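Haloacid dehalogenase/epoxide hydrolase family (Corynebacterium glutamicum ATCC 13032, PDB 2PR7) is uncharacterised but probably acts as a haloacid dehalogenase-like hydrolase, with a metal ion, here calcium, bound at the end of its parallel sheet. Local coordinates at residues N103-G106 and A107-G111. Numbering follows the deposited sequence.
Sequences NVRG and AVEAG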
ATOM      1  N   ASN A 103      -8.611   5.046  -8.036  1.00 20.57           N
ATOM      2  CA  ASN A 103      -8.451   4.292  -6.788  1.00 16.33           C
ATOM      3  C   ASN A 103      -8.183   5.237  -5.611  1.00 19.06           C
ATOM      4  O   ASN A 103      -8.780   5.092  -4.544  1.00 19.76           O
ATOM      5  CB  ASN A 103      -7.369   3.275  -6.894  1.00 19.14           C
ATOM      6  CG  ASN A 103      -7.752   2.108  -7.761  1.00 19.27           C
ATOM      7  OD1 ASN A 103      -8.897   1.929  -8.127  1.00 22.00           O
ATOM      8  ND2 ASN A 103      -6.773   1.313  -8.099  1.00 19.94           N
ATOM      9  N   VAL A 104      -7.371   6.243  -5.846  1.00 18.25           N
ATOM     10  CA  VAL A 104      -7.040   7.227  -4.784  1.00 19.85           C
ATOM     11  C   VAL A 104      -8.297   7.995  -4.417  1.00 18.39           C
ATOM     12  O   VAL A 104      -8.581   8.193  -3.233  1.00 19.73           O
ATOM     13  CB  VAL A 104      -5.921   8.173  -5.189  1.00 18.51           C
ATOM     14  CG1 VAL A 104      -5.670   9.218  -4.115  1.00 21.76           C
ATOM     15  CG2 VAL A 104      -4.664   7.405  -5.446  1.00 17.61           C
ATOM     16  N   ARG A 105      -9.068   8.442  -5.392  1.00 19.44           N
ATOM     17  CA  ARG A 105     -10.306   9.186  -5.094  1.00 19.25           C
ATOM     18  C   ARG A 105     -11.321   8.318  -4.352  1.00 20.30           C
ATOM     19  O   ARG A 105     -11.929   8.751  -3.379  1.00 18.51           O
ATOM     20  CB  ARG A 105     -10.965   9.690  -6.380  1.00 19.22           C
ATOM     21  CG  ARG A 105     -12.274  10.513  -6.192  1.00 23.44           C
ATOM     22  CD  ARG A 105     -12.170  11.717  -5.191  1.00 26.21           C
ATOM     23  NE  ARG A 105     -11.068  12.633  -5.449  1.00 28.39           N
ATOM     24  CZ  ARG A 105     -10.600  13.511  -4.557  1.00 38.60           C
ATOM     25  NH1 ARG A 105     -11.179  13.627  -3.362  1.00 39.10           N
ATOM     26  NH2 ARG A 105      -9.573  14.309  -4.862  1.00 35.98           N
ATOM     27  N   GLY A 106     -11.464   7.072  -4.781  1.00 18.76           N
ATOM     28  CA  GLY A 106     -12.258   6.098  -4.080  1.00 19.45           C
ATOM     29  C   GLY A 106     -11.861   5.938  -2.631  1.00 19.71           C
ATOM     30  O   GLY A 106     -12.717   5.730  -1.772  1.00 22.90           O
ATOM     31  N   ALA A 107     -10.556   5.933  -2.377  1.00 19.12           N
ATOM     32  CA  ALA A 107     -10.077   5.758  -1.026  1.00 17.14           C
ATOM     33  C   ALA A 107     -10.457   6.950  -0.183  1.00 19.63           C
ATOM     34  O   ALA A 107     -10.928   6.813   0.944  1.00 18.30           O
ATOM     35  CB  ALA A 107      -8.563   5.510  -0.990  1.00 16.91           C
ATOM     36  N   VAL A 108     -10.233   8.129  -0.733  1.00 18.91           N
ATOM     37  CA  VAL A 108     -10.562   9.394  -0.026  1.00 18.22           C
ATOM     38  C   VAL A 108     -12.062   9.442   0.299  1.00 20.72           C
ATOM     39  O   VAL A 108     -12.456   9.785   1.396  1.00 20.96           O
ATOM     40  CB  VAL A 108     -10.034  10.605  -0.861  1.00 15.62           C
ATOM     41  CG1 VAL A 108     -10.603  11.883  -0.317  1.00 19.16           C
ATOM     42  CG2 VAL A 108      -8.460  10.626  -0.894  1.00 17.73           C
ATOM     43  N   GLU A 109     -12.867   9.049  -0.650  1.00 19.58           N
ATOM     44  CA  GLU A 109     -14.313   8.991  -0.449  1.00 24.04           C
ATOM     45  C   GLU A 109     -14.716   8.009   0.661  1.00 23.41           C
ATOM     46  O   GLU A 109     -15.716   8.229   1.353  1.00 25.17           O
ATOM     47  CB  GLU A 109     -15.010   8.633  -1.755  1.00 23.83           C
ATOM     48  CG  GLU A 109     -14.857   9.739  -2.810  1.00 26.67           C
ATOM     49  CD  GLU A 109     -15.478   9.357  -4.172  1.00 32.03           C
ATOM     50  OE1 GLU A 109     -15.613   8.135  -4.471  1.00 42.69           O
ATOM     51  OE2 GLU A 109     -15.819  10.293  -4.934  1.00 44.31           O
ATOM     52  N   ALA A 110     -13.967   6.927   0.809  1.00 23.29           N
ATOM     53  CA  ALA A 110     -14.177   5.940   1.885  1.00 23.72           C
ATOM     54  C   ALA A 110     -13.620   6.406   3.239  1.00 24.19           C
ATOM     55  O   ALA A 110     -13.863   5.768   4.254  1.00 24.83           O
ATOM     56  CB  ALA A 110     -13.577   4.606   1.507  1.00 21.44           C
ATOM     57  N   GLY A 111     -12.880   7.507   3.260  1.00 22.72           N
ATOM     58  CA  GLY A 111     -12.324   8.016   4.516  1.00 22.37           C
ATOM     59  C   GLY A 111     -10.864   7.770   4.768  1.00 21.98           C
ATOM     60  O   GLY A 111     -10.329   8.156   5.821  1.00 22.28           O
TER
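Arg-105 O takes the amide N of Glu-109 at 2.9 Å, with the N-H pointing almost straight at the oxygen (164°), and CG of Glu-109 is pressed to 3.1 Å from the same Arg-105 O, a tight contact. CG of Glu-109 stands beside its own backbone N (chi1 -66°), which turns the side chain back along the helix toward Arg-105. The two chains cross at about a right angle: Glu-109 OE2 lies 3.8 Å from Arg-105 CG, but Arg-105 NE is 5.3 Å from OE2, so the opposite charges attract, if at all, only from a distance. Bent at chi2 and chi3, Arg-105 instead brings its guanidinium obliquely alongside Val-108, Arg-105 NH1 coming 3.6 Å from Val-108 CG1. The other methyl of Val-108, CG2, leans on Val-104 O at 3.4 Å. Further helical bonds run from Ala-107 N, Val-108 N and Ala-110 N to the carbonyls of Asn-103, Val-104 and Gly-106; those of Ala-107 and Ala-110 are more bent (143° for Ala-110) than that of Val-108. Gly-111, with positive phi, closes the helix in a Schellman motif, its N bonded to Val-108 O. In the first turn, Asn-103 ND2 bonds to Asp-98 OD2, and the Asn-103 side chain lies about 6 Å from the calcium ion. Ala-107 packs inward on Leu-96 of strand 94-98, and helix 101-110 links parallel strands 94-98 and 113-116 in a beta-alpha-beta unit of this HAD-like fold.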